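Side-chain contacts in cell division GTPase FtsZ, diverged (PDB 3V3T), which is a diverged relative of the cell-division protein FtsZ, built on the tubulin/FtsZ fold whose members are known for assembling into cytoskeletal filaments: residues 18-23 against 30-35; 24-29 against 182-187; 113-118 against 157-162; 222-227 against 254-259; 263-268 against 280-285. The protein carries 1 engineered substitution. All coordinates share one frame; numbering follows the deposited sequence.

Overall arrangement
The five contacts show that packing chemistry follows depth in a fold only in part. Interactions 1 and 5 are buried and almost wholly apolar, each laying side chains of a helix on a strand of the central sheet, though in different family domains. Interactions 2 and 3 are partly buried and more polar: a helix-borne amide against the end of helix 14-26 and the turn after it, and a lysine-aspartate pair. Interaction 4, between two helix starts, is apolar although at the surface, its centre about 26 Å from the centre of the chain. Helix 14-26 serves both interactions 1 and 2, which touch, and helix 258-265 both 4 and 5. Helix 172-187 brings interaction 2 against interactions 3 and 5.

Interaction 1 (18-23 against 30-35); sequences NIVDTL and YNALFI
Val20 faces two residues of the strand at once, through the same methyl group. With CG1 anti to the backbone N (chi1 177°), this branch lies 3.6 Å from Phe34 CZ and 3.8 Å from Ala32 CB, filling the angle between the alternate residues of the strand that face the helix. The phenyl ring meets the valine obliquely. Next along the helix, Asp21 brings its backbone rather than its carboxylate to the contact: its N lies at the edge of the Phe34 ring, close to the ring plane and 3.7 Å from CE1. Its carboxylate is occupied by the backbone nitrogens of Lys46 and His47, so this helix residue also ties down a following loop. These residues belong to the beta-alpha-beta unit made by strand 7-11, helix 14-26 and strand 31-36, at the start of the Rossmann-like GTPase domain of the tubulin/FtsZ family; Val20 and Leu23 both rest on Phe9 of the first strand as well. One turn beyond Val20, Leu23 crosses Tyr30 at about a right angle. Its CD2 sits over one face of the phenol ring, 4.2 Å from the centroid and 15° off the ring normal, a CH-pi contact, while CD1 comes within 3.7 Å of Tyr30 CE2 at the rim. The hydroxyl at the far end of that ring is hydrogen-bonded to Asn184 of helix 172-187.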
# COMPACT_ATOMS: atom_id res chain seq x y z
N ASN A 18 -12.23 3.81 0.83
CA ASN A 18 -12.70 3.27 -0.45
C ASN A 18 -11.81 2.14 -0.94
O ASN A 18 -12.29 1.17 -1.53
CB ASN A 18 -12.81 4.39 -1.50
CG ASN A 18 -13.97 5.35 -1.20
OD1 ASN A 18 -14.91 5.00 -0.48
ND2 ASN A 18 -13.89 6.56 -1.74
N ILE A 19 -10.52 2.27 -0.68
CA ILE A 19 -9.56 1.25 -1.06
C ILE A 19 -9.80 -0.04 -0.30
O ILE A 19 -9.85 -1.13 -0.89
CB ILE A 19 -8.13 1.73 -0.84
CG1 ILE A 19 -7.78 2.79 -1.90
CG2 ILE A 19 -7.16 0.56 -0.91
CD1 ILE A 19 -6.53 3.58 -1.61
N VAL A 20 -9.96 0.06 1.01
CA VAL A 20 -10.18 -1.12 1.83
C VAL A 20 -11.57 -1.72 1.62
O VAL A 20 -11.72 -2.94 1.59
CB VAL A 20 -9.89 -0.83 3.32
CG1 VAL A 20 -10.20 -2.06 4.19
CG2 VAL A 20 -8.44 -0.44 3.46
N ASP A 21 -12.57 -0.86 1.45
CA ASP A 21 -13.92 -1.30 1.12
C ASP A 21 -13.90 -2.10 -0.19
O ASP A 21 -14.56 -3.12 -0.31
CB ASP A 21 -14.82 -0.08 0.97
CG ASP A 21 -16.28 -0.42 1.09
OD1 ASP A 21 -16.60 -1.41 1.78
OD2 ASP A 21 -17.11 0.32 0.50
N THR A 22 -13.15 -1.61 -1.17
CA THR A 22 -13.03 -2.32 -2.44
C THR A 22 -12.36 -3.68 -2.26
O THR A 22 -12.85 -4.69 -2.76
CB THR A 22 -12.25 -1.49 -3.49
OG1 THR A 22 -13.03 -0.35 -3.85
CG2 THR A 22 -11.96 -2.32 -4.74
N LEU A 23 -11.25 -3.71 -1.54
CA LEU A 23 -10.57 -4.97 -1.26
C LEU A 23 -11.50 -6.00 -0.61
O LEU A 23 -11.56 -7.16 -1.03
CB LEU A 23 -9.32 -4.75 -0.41
CG LEU A 23 -8.60 -6.01 0.09
CD1 LEU A 23 -8.28 -6.96 -1.07
CD2 LEU A 23 -7.34 -5.63 0.87
N TYR A 30 -10.01 -10.51 5.13
CA TYR A 30 -9.20 -9.53 5.85
C TYR A 30 -10.01 -8.88 6.99
O TYR A 30 -11.24 -8.87 6.97
CB TYR A 30 -8.70 -8.43 4.90
CG TYR A 30 -8.00 -8.97 3.68
CD1 TYR A 30 -6.66 -9.31 3.72
CD2 TYR A 30 -8.70 -9.16 2.49
CE1 TYR A 30 -6.03 -9.82 2.61
CE2 TYR A 30 -8.07 -9.67 1.38
CZ TYR A 30 -6.74 -10.00 1.45
OH TYR A 30 -6.13 -10.51 0.34
N ASN A 31 -9.30 -8.34 7.97
CA ASN A 31 -9.90 -7.54 9.03
C ASN A 31 -9.67 -6.05 8.76
O ASN A 31 -8.68 -5.68 8.12
CB ASN A 31 -9.30 -7.89 10.38
CG ASN A 31 -9.34 -9.38 10.67
OD1 ASN A 31 -10.40 -9.95 10.90
ND2 ASN A 31 -8.17 -10.00 10.69
N ALA A 32 -10.56 -5.20 9.27
CA ALA A 32 -10.50 -3.78 8.97
C ALA A 32 -11.23 -2.97 10.02
O ALA A 32 -12.29 -3.35 10.48
CB ALA A 32 -11.10 -3.49 7.57
N LEU A 33 -10.64 -1.84 10.39
CA LEU A 33 -11.29 -0.84 11.22
C LEU A 33 -11.25 0.46 10.44
O LEU A 33 -10.19 1.07 10.29
CB LEU A 33 -10.54 -0.66 12.54
CG LEU A 33 -11.12 0.43 13.45
CD1 LEU A 33 -12.49 0.01 13.98
CD2 LEU A 33 -10.19 0.74 14.61
N PHE A 34 -12.40 0.88 9.91
CA PHE A 34 -12.41 2.11 9.13
C PHE A 34 -12.47 3.32 10.05
O PHE A 34 -13.35 3.41 10.91
CB PHE A 34 -13.57 2.13 8.16
CG PHE A 34 -13.52 1.04 7.12
CD1 PHE A 34 -13.25 1.34 5.80
CD2 PHE A 34 -13.79 -0.27 7.46
CE1 PHE A 34 -13.23 0.35 4.84
CE2 PHE A 34 -13.78 -1.26 6.51
CZ PHE A 34 -13.50 -0.95 5.19
N ILE A 35 -11.54 4.24 9.87
CA ILE A 35 -11.43 5.38 10.74
C ILE A 35 -11.66 6.64 9.93
O ILE A 35 -11.11 6.78 8.84
CB ILE A 35 -10.03 5.43 11.37
CG1 ILE A 35 -9.84 4.25 12.32
CG2 ILE A 35 -9.79 6.75 12.08
CD1 ILE A 35 -8.41 3.68 12.34

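Interaction 2 (24-29 against 182-187); sequences LGICGD and LFNDFM
The flat group here is the carboxamide of Asn184, and Ile26 and Cys27 both stand to the same side of its plane. Cys27 CB lies nearer the oxygen half, 3.4 Å from Asn184 OD1, whereas Ile26 CG2 lies nearer the nitrogen half, 3.8 Å from Asn184 ND2. Beyond these, OD1 receives hydrogen bonds from the Tyr30 hydroxyl and from Lys4 NZ. The amide extends from the helix toward the turn because its CG is anti to the backbone N (chi1 -171°). Cys27 SG, on this same side of the amide, is 3.8 Å from Asn184 OD1 and accepts a weak hydrogen bond of 3.6 Å from Asp29 N in its own loop. The contact thus sets the end of helix 14-26, and the turn leaving it, against helix 172-187, which is consistent with the long central helix of the tubulin and FtsZ fold; Ile26 also rests on Ala180 and Thr181 one turn earlier in that helix. No hydrogen bond joins the two segments; the buried amide packs against carbon and sulfur, its oxygen is satisfied instead by Tyr30 and Lys4, and the nearby lysine charge would probably polarise its carbonyl further.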
# COMPACT_ATOMS: atom_id res chain seq x y z
N LEU A 24 -12.25 -5.57 0.40
CA LEU A 24 -13.13 -6.49 1.12
C LEU A 24 -14.25 -7.04 0.21
O LEU A 24 -14.77 -8.13 0.45
CB LEU A 24 -13.70 -5.84 2.38
CG LEU A 24 -12.71 -5.59 3.53
CD1 LEU A 24 -13.35 -4.76 4.64
CD2 LEU A 24 -12.21 -6.92 4.08
N GLY A 25 -14.61 -6.29 -0.82
CA GLY A 25 -15.61 -6.73 -1.78
C GLY A 25 -15.08 -7.85 -2.66
O GLY A 25 -15.85 -8.65 -3.20
N ILE A 26 -13.76 -7.93 -2.80
CA ILE A 26 -13.12 -8.99 -3.57
C ILE A 26 -12.87 -10.20 -2.68
O ILE A 26 -12.97 -11.34 -3.11
CB ILE A 26 -11.77 -8.49 -4.19
CG1 ILE A 26 -12.04 -7.53 -5.35
CG2 ILE A 26 -10.94 -9.66 -4.69
CD1 ILE A 26 -10.76 -6.96 -5.97
N CYS A 27 -12.55 -9.93 -1.42
CA CYS A 27 -12.32 -10.98 -0.44
C CYS A 27 -12.47 -10.41 0.96
O CYS A 27 -11.79 -9.45 1.32
CB CYS A 27 -10.92 -11.58 -0.61
SG CYS A 27 -10.56 -12.89 0.59
N GLY A 28 -13.35 -11.01 1.76
CA GLY A 28 -13.66 -10.48 3.08
C GLY A 28 -12.90 -11.17 4.20
O GLY A 28 -13.23 -11.02 5.38
N ASP A 29 -11.89 -11.95 3.82
CA ASP A 29 -11.10 -12.68 4.79
C ASP A 29 -10.18 -11.75 5.60
O ASP A 29 -9.65 -12.15 6.64
CB ASP A 29 -10.28 -13.76 4.09
CG ASP A 29 -11.16 -14.78 3.40
OD1 ASP A 29 -12.36 -14.85 3.73
OD2 ASP A 29 -10.64 -15.52 2.53
N LEU A 182 -4.40 -6.92 -7.09
CA LEU A 182 -2.99 -7.29 -7.02
C LEU A 182 -2.65 -7.79 -5.62
O LEU A 182 -1.95 -8.78 -5.45
CB LEU A 182 -2.09 -6.13 -7.42
CG LEU A 182 -2.12 -5.74 -8.89
CD1 LEU A 182 -1.33 -4.46 -9.11
CD2 LEU A 182 -1.56 -6.86 -9.75
N PHE A 183 -3.15 -7.11 -4.60
CA PHE A 183 -2.83 -7.50 -3.25
C PHE A 183 -3.44 -8.85 -2.89
O PHE A 183 -2.78 -9.71 -2.31
CB PHE A 183 -3.29 -6.44 -2.25
CG PHE A 183 -2.82 -6.69 -0.87
CD1 PHE A 183 -1.53 -6.31 -0.50
CD2 PHE A 183 -3.64 -7.30 0.06
CE1 PHE A 183 -1.08 -6.54 0.80
CE2 PHE A 183 -3.19 -7.52 1.35
CZ PHE A 183 -1.91 -7.14 1.71
N ASN A 184 -4.70 -9.04 -3.23
CA ASN A 184 -5.35 -10.31 -2.98
C ASN A 184 -4.72 -11.45 -3.79
O ASN A 184 -4.57 -12.57 -3.29
CB ASN A 184 -6.86 -10.20 -3.24
CG ASN A 184 -7.60 -11.43 -2.80
OD1 ASN A 184 -7.64 -11.76 -1.61
ND2 ASN A 184 -8.20 -12.13 -3.75
N ASP A 185 -4.32 -11.18 -5.03
CA ASP A 185 -3.61 -12.18 -5.83
C ASP A 185 -2.30 -12.54 -5.15
O ASP A 185 -1.93 -13.71 -5.08
CB ASP A 185 -3.33 -11.67 -7.24
CG ASP A 185 -4.57 -11.64 -8.10
OD1 ASP A 185 -5.59 -12.25 -7.70
OD2 ASP A 185 -4.53 -11.01 -9.17
N PHE A 186 -1.61 -11.52 -4.66
CA PHE A 186 -0.38 -11.71 -3.90
C PHE A 186 -0.60 -12.67 -2.71
O PHE A 186 0.09 -13.68 -2.58
CB PHE A 186 0.16 -10.33 -3.48
CG PHE A 186 1.12 -10.36 -2.34
CD1 PHE A 186 2.06 -11.35 -2.23
CD2 PHE A 186 1.08 -9.35 -1.38
CE1 PHE A 186 2.95 -11.35 -1.17
CE2 PHE A 186 1.96 -9.35 -0.33
CZ PHE A 186 2.90 -10.34 -0.22
N MET A 187 -1.61 -12.40 -1.89
CA MET A 187 -1.95 -13.29 -0.79
C MET A 187 -2.38 -14.70 -1.23
O MET A 187 -2.34 -15.63 -0.43
CB MET A 187 -3.06 -12.67 0.06
CG MET A 187 -2.67 -11.35 0.70
SD MET A 187 -1.33 -11.57 1.90
CE MET A 187 0.12 -11.53 0.87

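Interaction 3 (113-118 against 157-162); sequences LAKQMY and KDISIY
Lys115, in the last turns of helix 101-117, and Asp158, in the loop leading into strand 160-165, have CA atoms 8.4 Å apart, a gap spanned by their side chains. The two cross at about a right angle and form a salt bridge from Lys115 NZ to Asp158 OD2. Its modelled length of 2.3 Å is too short for an ordinary bond, so the pairing is plausible while the exact separation is doubtful. The first part of the lysine chain runs out extended and brings Lys115 CD to 3.6 Å from Asp158 CB; the bend at the third torsion (chi3 74°) then directs CE and NZ toward the carboxylate. The same CD lies 4.3 Å from Ile159 CG2, a looser apolar touch. The ammonium group also donates to the backbone O of Ser152, the last residue of helix 136-152, where the carbonyl end of the helix would probably favour a positive charge. The contact sits where helices 101-117 and 136-152 meet strands 122-129 and 160-165 of the GTPase domain. Lys115 lies on Phe123 of strand 122-129, while Ile159 packs on Phe125 of that strand and on Ile149 of helix 136-152, just before strand 160-165 takes its place between strands 122-129 and 211-217.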
# COMPACT_ATOMS: atom_id res chain seq x y z
N LEU A 113 2.93 6.39 16.39
CA LEU A 113 2.61 6.09 17.78
C LEU A 113 2.36 4.60 18.01
O LEU A 113 2.80 4.05 19.03
CB LEU A 113 1.40 6.92 18.23
CG LEU A 113 0.91 6.67 19.65
CD1 LEU A 113 2.04 6.86 20.64
CD2 LEU A 113 -0.23 7.61 19.97
N ALA A 114 1.67 3.95 17.07
CA ALA A 114 1.41 2.51 17.17
C ALA A 114 2.69 1.70 17.08
O ALA A 114 2.88 0.74 17.83
CB ALA A 114 0.42 2.06 16.09
N LYS A 115 3.57 2.08 16.16
CA LYS A 115 4.86 1.41 16.02
C LYS A 115 5.61 1.43 17.36
O LYS A 115 6.20 0.42 17.77
CB LYS A 115 5.70 2.07 14.94
CG LYS A 115 6.80 1.19 14.35
CD LYS A 115 7.76 2.00 13.44
CE LYS A 115 8.70 2.89 14.27
NZ LYS A 115 9.86 3.48 13.52
N GLN A 116 5.62 2.57 18.05
CA GLN A 116 6.34 2.66 19.32
C GLN A 116 5.66 1.81 20.39
O GLN A 116 6.33 1.18 21.21
CB GLN A 116 6.49 4.10 19.82
CG GLN A 116 7.39 4.99 18.96
CD GLN A 116 8.74 4.36 18.63
OE1 GLN A 116 9.20 4.42 17.48
NE2 GLN A 116 9.38 3.75 19.63
N MET A 117 4.33 1.78 20.38
CA MET A 117 3.57 1.08 21.42
C MET A 117 3.55 -0.43 21.22
O MET A 117 3.43 -1.18 22.18
CB MET A 117 2.14 1.59 21.50
CG MET A 117 1.99 3.03 21.96
SD MET A 117 0.29 3.58 21.81
CE MET A 117 -0.50 2.58 23.08
N TYR A 118 3.65 -0.88 19.97
CA TYR A 118 3.62 -2.30 19.68
C TYR A 118 4.78 -2.72 18.79
O TYR A 118 4.59 -3.04 17.62
CB TYR A 118 2.28 -2.68 19.05
CG TYR A 118 1.15 -2.40 20.00
CD1 TYR A 118 0.76 -3.35 20.92
CD2 TYR A 118 0.51 -1.17 20.01
CE1 TYR A 118 -0.25 -3.10 21.83
CE2 TYR A 118 -0.50 -0.90 20.92
CZ TYR A 118 -0.88 -1.88 21.82
OH TYR A 118 -1.89 -1.64 22.73
N LYS A 157 12.43 2.59 6.71
CA LYS A 157 13.07 1.34 7.11
C LYS A 157 12.29 0.54 8.18
O LYS A 157 12.53 -0.65 8.33
CB LYS A 157 14.50 1.57 7.61
CG LYS A 157 15.45 2.19 6.59
CD LYS A 157 16.84 2.37 7.21
CE LYS A 157 17.68 3.40 6.44
NZ LYS A 157 17.73 3.10 4.98
N ASP A 158 11.39 1.18 8.91
CA ASP A 158 10.69 0.48 10.00
C ASP A 158 9.32 -0.10 9.59
O ASP A 158 8.65 -0.78 10.38
CB ASP A 158 10.49 1.40 11.21
CG ASP A 158 11.81 1.85 11.83
OD1 ASP A 158 12.81 1.12 11.70
OD2 ASP A 158 11.83 2.95 12.44
N ILE A 159 8.90 0.18 8.37
CA ILE A 159 7.58 -0.23 7.92
C ILE A 159 7.66 -0.70 6.48
O ILE A 159 8.64 -0.45 5.78
CB ILE A 159 6.56 0.93 7.97
CG1 ILE A 159 6.97 2.04 7.00
CG2 ILE A 159 6.41 1.48 9.41
CD1 ILE A 159 5.81 3.00 6.66
N SER A 160 6.63 -1.39 6.02
CA SER A 160 6.56 -1.72 4.61
C SER A 160 5.64 -0.70 3.95
O SER A 160 4.70 -0.20 4.57
CB SER A 160 6.11 -3.16 4.43
OG SER A 160 4.77 -3.30 4.81
N ILE A 161 5.94 -0.32 2.72
CA ILE A 161 5.24 0.79 2.08
C ILE A 161 4.70 0.32 0.72
O ILE A 161 5.44 -0.25 -0.07
CB ILE A 161 6.20 1.99 1.84
CG1 ILE A 161 6.62 2.63 3.16
CG2 ILE A 161 5.56 3.04 0.93
CD1 ILE A 161 7.72 3.69 3.02
N TYR A 162 3.41 0.54 0.47
CA TYR A 162 2.83 0.27 -0.84
C TYR A 162 2.42 1.62 -1.37
O TYR A 162 1.41 2.17 -0.95
CB TYR A 162 1.61 -0.65 -0.73
CG TYR A 162 1.85 -2.00 -0.07
CD1 TYR A 162 1.93 -3.16 -0.83
CD2 TYR A 162 1.98 -2.12 1.32
CE1 TYR A 162 2.14 -4.39 -0.24
CE2 TYR A 162 2.20 -3.36 1.92
CZ TYR A 162 2.27 -4.49 1.13
OH TYR A 162 2.48 -5.73 1.67

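Interaction 4 (222-227 against 254-259); sequences EDIQVA and RVVDVE
Ile224 lays the end of its side chain on Val256, with CD1 3.7 Å from Val256 CB and 4.1 Å from Val256 CG1. The site lies on the surface of the TubZ-type C-terminal domain, where the first turn of helix 224-233 meets the residues leading into helix 258-265. Two helix N-termini are thus brought side by side, and each begins with an aspartate in the N-cap position. The isoleucine reaches across because it is fully extended: CG1 is anti to the backbone N (chi1 -173°) and CD1 continues the line outward, so the two side chains meet at about a right angle, methyl end against branched carbon. Beyond Val256, Ile224 also touches Ala260 and Ile261 of helix 258-265 and Phe218 in a loop, so the valine forms one wall of a wider apolar patch; Val256 itself packs on Ile261. Asp257 comes to the contact through its backbone, its O being 4.4 Å from Ile224 CD1. The carboxylate of Asp257 serves its own helix instead, OD1 accepting a weak capping bond of 3.1 Å from Glu259 N. At the other N-terminus, Asp223 OD2 accepts a weak bond from Gln225 N and a straighter one from Val226 N, at 3.1 Å with an N-H...O angle of 154°, through the lone pair directed away from its partner oxygen.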
# COMPACT_ATOMS: atom_id res chain seq x y z
N GLU A 222 3.52 -12.79 -24.53
CA GLU A 222 4.74 -12.30 -25.18
C GLU A 222 6.04 -12.63 -24.44
O GLU A 222 6.02 -13.26 -23.38
CB GLU A 222 4.64 -10.79 -25.47
CG GLU A 222 3.98 -9.98 -24.37
CD GLU A 222 3.73 -8.54 -24.76
OE1 GLU A 222 4.41 -8.03 -25.68
OE2 GLU A 222 2.84 -7.90 -24.14
N ASP A 223 7.16 -12.22 -25.02
CA ASP A 223 8.45 -12.36 -24.39
C ASP A 223 8.37 -11.86 -22.93
O ASP A 223 7.76 -10.83 -22.64
CB ASP A 223 9.49 -11.57 -25.18
CG ASP A 223 10.84 -11.52 -24.49
OD1 ASP A 223 11.73 -12.28 -24.90
OD2 ASP A 223 11.01 -10.72 -23.55
N ILE A 224 8.97 -12.61 -22.01
CA ILE A 224 8.79 -12.31 -20.60
C ILE A 224 9.40 -10.96 -20.20
O ILE A 224 8.83 -10.25 -19.38
CB ILE A 224 9.30 -13.45 -19.69
CG1 ILE A 224 8.93 -13.17 -18.24
CG2 ILE A 224 10.80 -13.64 -19.83
CD1 ILE A 224 9.19 -14.35 -17.35
N GLN A 225 10.52 -10.58 -20.81
CA GLN A 225 11.10 -9.26 -20.55
C GLN A 225 10.18 -8.14 -21.06
O GLN A 225 10.01 -7.11 -20.40
CB GLN A 225 12.49 -9.13 -21.17
CG GLN A 225 13.56 -9.99 -20.52
CD GLN A 225 14.95 -9.74 -21.09
OE1 GLN A 225 15.53 -8.66 -20.93
NE2 GLN A 225 15.50 -10.74 -21.77
N VAL A 226 9.58 -8.34 -22.23
CA VAL A 226 8.67 -7.36 -22.80
C VAL A 226 7.39 -7.24 -21.96
O VAL A 226 6.92 -6.14 -21.70
CB VAL A 226 8.30 -7.68 -24.29
CG1 VAL A 226 7.32 -6.66 -24.85
CG2 VAL A 226 9.56 -7.74 -25.13
N ALA A 227 6.84 -8.37 -21.55
CA ALA A 227 5.62 -8.37 -20.76
C ALA A 227 5.81 -7.65 -19.42
O ALA A 227 4.92 -6.95 -18.95
CB ALA A 227 5.12 -9.78 -20.53
N ARG A 254 3.54 -21.08 -16.03
CA ARG A 254 4.50 -22.01 -16.64
C ARG A 254 5.88 -21.82 -16.04
O ARG A 254 6.10 -20.92 -15.23
CB ARG A 254 4.58 -21.79 -18.15
CG ARG A 254 3.34 -21.17 -18.78
CD ARG A 254 3.47 -21.11 -20.30
NE ARG A 254 2.31 -20.49 -20.94
CZ ARG A 254 1.97 -20.69 -22.21
NH1 ARG A 254 2.69 -21.49 -22.98
NH2 ARG A 254 0.89 -20.09 -22.71
N VAL A 255 6.82 -22.66 -16.45
CA VAL A 255 8.23 -22.46 -16.13
C VAL A 255 8.65 -21.16 -16.78
O VAL A 255 8.31 -20.90 -17.93
CB VAL A 255 9.11 -23.58 -16.71
CG1 VAL A 255 10.58 -23.17 -16.74
CG2 VAL A 255 8.92 -24.87 -15.92
N VAL A 256 9.37 -20.32 -16.04
CA VAL A 256 9.88 -19.07 -16.60
C VAL A 256 11.36 -18.91 -16.31
O VAL A 256 11.92 -19.62 -15.48
CB VAL A 256 9.11 -17.85 -16.08
CG1 VAL A 256 7.63 -17.97 -16.41
CG2 VAL A 256 9.33 -17.68 -14.57
N ASP A 257 11.99 -17.98 -17.01
CA ASP A 257 13.39 -17.66 -16.79
C ASP A 257 13.48 -16.61 -15.69
O ASP A 257 13.24 -15.43 -15.91
CB ASP A 257 14.00 -17.13 -18.08
CG ASP A 257 15.41 -16.62 -17.90
OD1 ASP A 257 16.02 -16.92 -16.85
OD2 ASP A 257 15.93 -15.94 -18.81
N VAL A 258 13.83 -17.06 -14.49
CA VAL A 258 13.85 -16.17 -13.33
C VAL A 258 14.93 -15.09 -13.44
O VAL A 258 14.78 -14.01 -12.88
CB VAL A 258 14.04 -16.97 -12.04
CG1 VAL A 258 14.65 -16.10 -10.97
CG2 VAL A 258 12.71 -17.54 -11.58
N GLU A 259 16.00 -15.38 -14.17
CA GLU A 259 17.05 -14.38 -14.36
C GLU A 259 16.58 -13.21 -15.23
O GLU A 259 17.05 -12.09 -15.07
CB GLU A 259 18.33 -15.00 -14.93
CG GLU A 259 19.59 -14.28 -14.47
CD GLU A 259 19.76 -14.31 -12.96
OE1 GLU A 259 19.29 -15.28 -12.31
OE2 GLU A 259 20.37 -13.37 -12.41

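Interaction 5 (263-268 against 280-285); sequences SIVGYP and NIVVAT
Val265, which contributes most of the buried surface, meets Ala284 and Val282 with its two methyl groups. Its CG1, anti to the backbone N (chi1 177°), makes the contact with Ala284 CB at 3.9 Å, while both methyls stand at a looser distance from Val282 CG1, CG1 at 4.4 Å. The two strand residues are separated by one position and so present their side chains on the same face of the extended chain. At Ala284 the helix end and the strand are close, CA of Val265 and CA of Ala284 being 7.6 Å apart, while the branched Val282 fills in next to it and also touches Ile261, one helical turn before Val265. Val265 reaches beyond this strand as well: Leu216 and Met248 touch it from strands 211-217 and 247-252, the neighbours of strand 281-287 in the sheet, so one residue straddles three adjacent strands. Directly after it the helix stops at Gly266, whose positive phi of 140° takes the chain out of helical geometry, and the backbone O of Val265 is hydrogen-bonded to Tyr240 OH. Val283, between the two contact residues, points to the other side of the strand, where it packs on Phe186. Helix 258-265 thus lies against one face of the sheet of the tubulin-like C-terminal domain, and helix 172-187, probably the central helix of the fold, backs the other.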
# COMPACT_ATOMS: atom_id res chain seq x y z
N SER A 263 16.11 -9.26 -14.24
CA SER A 263 16.71 -8.31 -15.16
C SER A 263 15.82 -7.07 -15.33
O SER A 263 16.31 -5.94 -15.42
CB SER A 263 16.97 -8.98 -16.51
OG SER A 263 17.43 -8.04 -17.46
N ILE A 264 14.52 -7.29 -15.36
CA ILE A 264 13.61 -6.17 -15.57
C ILE A 264 13.14 -5.55 -14.26
O ILE A 264 12.98 -4.34 -14.16
CB ILE A 264 12.39 -6.59 -16.40
CG1 ILE A 264 12.82 -7.10 -17.77
CG2 ILE A 264 11.46 -5.40 -16.59
CD1 ILE A 264 13.29 -6.01 -18.68
N VAL A 265 12.93 -6.38 -13.24
CA VAL A 265 12.26 -5.91 -12.03
C VAL A 265 13.21 -5.40 -10.95
O VAL A 265 12.88 -4.48 -10.21
CB VAL A 265 11.35 -6.99 -11.43
CG1 VAL A 265 10.73 -6.49 -10.12
CG2 VAL A 265 10.25 -7.34 -12.41
N GLY A 266 14.38 -6.01 -10.86
CA GLY A 266 15.29 -5.71 -9.77
C GLY A 266 15.95 -6.99 -9.29
O GLY A 266 15.37 -8.07 -9.40
N TYR A 267 17.16 -6.88 -8.78
CA TYR A 267 17.90 -8.05 -8.32
C TYR A 267 17.69 -8.26 -6.81
O TYR A 267 18.06 -7.41 -6.01
CB TYR A 267 19.38 -7.91 -8.69
CG TYR A 267 19.58 -8.05 -10.19
CD1 TYR A 267 19.78 -9.31 -10.76
CD2 TYR A 267 19.52 -6.96 -11.03
CE1 TYR A 267 19.94 -9.45 -12.13
CE2 TYR A 267 19.68 -7.09 -12.40
CZ TYR A 267 19.89 -8.34 -12.94
OH TYR A 267 20.04 -8.48 -14.30
N PRO A 268 17.06 -9.37 -6.43
CA PRO A 268 16.78 -9.62 -5.01
C PRO A 268 17.94 -10.35 -4.35
O PRO A 268 18.78 -10.89 -5.07
CB PRO A 268 15.57 -10.55 -5.07
CG PRO A 268 15.84 -11.37 -6.33
CD PRO A 268 16.55 -10.44 -7.30
N ASN A 280 0.28 -14.68 -13.65
CA ASN A 280 1.72 -14.54 -13.53
C ASN A 280 2.03 -13.31 -12.72
O ASN A 280 1.75 -12.18 -13.13
CB ASN A 280 2.39 -14.45 -14.90
CG ASN A 280 2.12 -15.66 -15.74
OD1 ASN A 280 2.65 -16.75 -15.47
ND2 ASN A 280 1.30 -15.49 -16.76
N ILE A 281 2.60 -13.53 -11.55
CA ILE A 281 2.74 -12.44 -10.61
C ILE A 281 4.13 -12.39 -9.99
O ILE A 281 4.70 -13.42 -9.62
CB ILE A 281 1.61 -12.51 -9.54
CG1 ILE A 281 1.83 -11.47 -8.43
CG2 ILE A 281 1.51 -13.89 -8.96
CD1 ILE A 281 0.64 -11.34 -7.49
N VAL A 282 4.68 -11.19 -9.93
CA VAL A 282 5.93 -10.92 -9.25
C VAL A 282 5.68 -9.94 -8.11
O VAL A 282 5.07 -8.88 -8.30
CB VAL A 282 6.97 -10.28 -10.20
CG1 VAL A 282 8.30 -10.06 -9.48
CG2 VAL A 282 7.15 -11.12 -11.46
N VAL A 283 6.17 -10.29 -6.93
CA VAL A 283 6.14 -9.38 -5.81
C VAL A 283 7.57 -9.04 -5.43
O VAL A 283 8.35 -9.93 -5.09
CB VAL A 283 5.45 -10.02 -4.60
CG1 VAL A 283 5.39 -9.03 -3.44
CG2 VAL A 283 4.06 -10.50 -4.99
N ALA A 284 7.91 -7.75 -5.51
CA ALA A 284 9.24 -7.28 -5.15
C ALA A 284 9.16 -6.45 -3.88
O ALA A 284 8.41 -5.48 -3.82
CB ALA A 284 9.83 -6.46 -6.29
N THR A 285 9.92 -6.83 -2.86
CA THR A 285 9.84 -6.16 -1.56
C THR A 285 11.21 -5.64 -1.14
O THR A 285 12.23 -6.15 -1.56
CB THR A 285 9.33 -7.13 -0.47
OG1 THR A 285 10.30 -8.17 -0.27
CG2 THR A 285 8.01 -7.76 -0.89